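Local coordinates for protein superoxide dismutase [Cu-Zn] (Bacteroidetes bacterium GWA2_30_7, PDB 7B4O) that probably converts superoxide into molecular oxygen and hydrogen peroxide, as copper-zinc superoxide dismutases do, and is seen here with zinc in its metal sites, at residues F27-D31 and D32-V36. Residues are numbered along the deposited sequence; the frame is centred on the assembly and turned at random.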
loop_
_atom_site.group_PDB
_atom_site.type_symbol
_atom_site.label_atom_id
_atom_site.label_comp_id
_atom_site.label_asym_id
_atom_site.label_seq_id
_atom_site.Cartn_x
_atom_site.Cartn_y
_atom_site.Cartn_z
ATOM N N PHE A 27 -4.022 -1.884 11.981
ATOM C CA PHE A 27 -3.338 -2.900 12.801
ATOM C C PHE A 27 -2.578 -2.127 13.869
ATOM O O PHE A 27 -1.713 -1.336 13.490
ATOM C CB PHE A 27 -2.395 -3.733 11.934
ATOM C CG PHE A 27 -3.037 -4.385 10.738
ATOM C CD1 PHE A 27 -3.154 -3.715 9.530
ATOM C CD2 PHE A 27 -3.480 -5.695 10.809
ATOM C CE1 PHE A 27 -3.745 -4.331 8.439
ATOM C CE2 PHE A 27 -4.035 -6.320 9.705
ATOM C CZ PHE A 27 -4.163 -5.643 8.519
ATOM N N THR A 28 -2.879 -2.353 15.144
ATOM C CA THR A 28 -2.243 -1.598 16.250
ATOM C C THR A 28 -1.645 -2.601 17.240
ATOM O O THR A 28 -2.380 -3.500 17.680
ATOM C CB THR A 28 -3.246 -0.632 16.886
ATOM O OG1 THR A 28 -3.801 0.170 15.839
ATOM C CG2 THR A 28 -2.605 0.253 17.930
ATOM N N LYS A 29 -0.361 -2.443 17.561
ATOM C CA LYS A 29 0.291 -3.272 18.598
ATOM C C LYS A 29 -0.489 -3.064 19.895
ATOM O O LYS A 29 -0.769 -1.909 20.224
ATOM C CB LYS A 29 1.773 -2.917 18.742
ATOM C CG LYS A 29 2.605 -3.943 19.500
ATOM C CD LYS A 29 2.843 -5.227 18.727
ATOM C CE LYS A 29 3.380 -6.355 19.583
ATOM N NZ LYS A 29 2.341 -6.917 20.480
ATOM N N SER A 30 -0.862 -4.159 20.564
ATOM C CA SER A 30 -1.476 -4.173 21.917
ATOM C C SER A 30 -0.628 -5.067 22.821
ATOM O O SER A 30 0.271 -5.758 22.300
ATOM C CB SER A 30 -2.912 -4.627 21.869
ATOM O OG SER A 30 -2.991 -5.997 21.511
ATOM N N ASP A 31 -0.919 -5.060 24.124
ATOM C CA ASP A 31 -0.225 -5.911 25.129
ATOM C C ASP A 31 -0.341 -7.379 24.704
ATOM O O ASP A 31 0.647 -8.113 24.849
ATOM C CB ASP A 31 -0.754 -5.704 26.550
ATOM C CG ASP A 31 -2.259 -5.532 26.682
ATOM O OD1 ASP A 31 -3.005 -6.076 25.839
ATOM O OD2 ASP A 31 -2.670 -4.849 27.634
ATOM N N ASP A 32 -1.505 -7.771 24.184
ATOM C CA ASP A 32 -1.908 -9.182 23.942
ATOM C C ASP A 32 -1.689 -9.589 22.478
ATOM O O ASP A 32 -2.023 -10.742 22.154
ATOM C CB ASP A 32 -3.349 -9.449 24.390
ATOM C CG ASP A 32 -4.393 -8.441 23.937
ATOM O OD1 ASP A 32 -4.025 -7.495 23.216
ATOM O OD2 ASP A 32 -5.570 -8.612 24.321
ATOM N N GLY A 33 -1.169 -8.703 21.621
ATOM C CA GLY A 33 -0.896 -9.021 20.204
ATOM C C GLY A 33 -1.085 -7.813 19.307
ATOM O O GLY A 33 -0.580 -6.741 19.638
ATOM N N VAL A 34 -1.791 -7.985 18.196
ATOM C CA VAL A 34 -2.093 -6.877 17.247
ATOM C C VAL A 34 -3.612 -6.768 17.105
ATOM O O VAL A 34 -4.256 -7.756 16.740
ATOM C CB VAL A 34 -1.386 -7.058 15.893
ATOM C CG1 VAL A 34 -1.912 -6.077 14.842
ATOM C CG2 VAL A 34 0.119 -6.937 16.057
ATOM N N LYS A 35 -4.148 -5.595 17.416
ATOM C CA LYS A 35 -5.586 -5.304 17.248
ATOM C C LYS A 35 -5.847 -4.993 15.775
ATOM O O LYS A 35 -5.287 -4.000 15.244
ATOM C CB LYS A 35 -6.021 -4.145 18.145
ATOM C CG LYS A 35 -7.506 -3.822 18.074
ATOM C CD LYS A 35 -7.858 -2.620 18.910
ATOM C CE LYS A 35 -9.326 -2.281 18.889
ATOM N NZ LYS A 35 -9.626 -1.202 19.856
ATOM N N VAL A 36 -6.678 -5.814 15.154
ATOM C CA VAL A 36 -7.135 -5.626 13.749
ATOM C C VAL A 36 -8.496 -4.952 13.817
ATOM O O VAL A 36 -9.377 -5.487 14.501
ATOM C CB VAL A 36 -7.213 -6.967 13.003
ATOM C CG1 VAL A 36 -7.656 -6.784 11.561
ATOM C CG2 VAL A 36 -5.877 -7.691 13.091
HETATM O O HOH W 1 -6.123 -1.262 15.072
#
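Lys29 curls back over the turn that joins its strand to the next, reaching Val34 and Gly33. From CB the chain sets out with CG anti to the backbone N (chi1 -164°), then bends at chi2, which lays CD 4.2 Å from CG2 of Val34, the two side chains crossing nearly at right angles. CE passes 4.0 Å from Gly33 O, and a second bend at chi4 lets NZ donate hydrogen bonds to two carbonyls: Ser30 O at 3.0 Å, almost in line with that C=O bond, and Gly33 O at 3.0 Å, approached from above its carbonyl plane. The amide N of Ser30 donates to Gly33 O from the opposite face, at 2.8 Å, so one oxygen is gripped from both sides. This is a beta hairpin whose type I turn runs from Ser30 to Gly33, linking neighbouring strands 22-30 and 33-41 of the Greek-key barrel of the Cu,Zn superoxide dismutase family. On the other face of the hairpin Ser30 OG gives a very short hydrogen bond, 2.5 Å, to OD1 of Asp32, within the turn. Replacing Asp32 with alanine removes this acceptor and would probably leave the Ser30 hydroxyl freer to turn. Farther along, Thr28 and Lys35 exchange backbone hydrogen bonds, and a water joins Thr28 OG1 to Lys35 O. Beyond them the buried Phe27 sets its CB 3.8 Å from Val34 CG1, which lies at the ring edge, while CD2 meets Val36 CG2 at 3.9 Å; Ile110 and Phe112 also touch the Phe27 side chain.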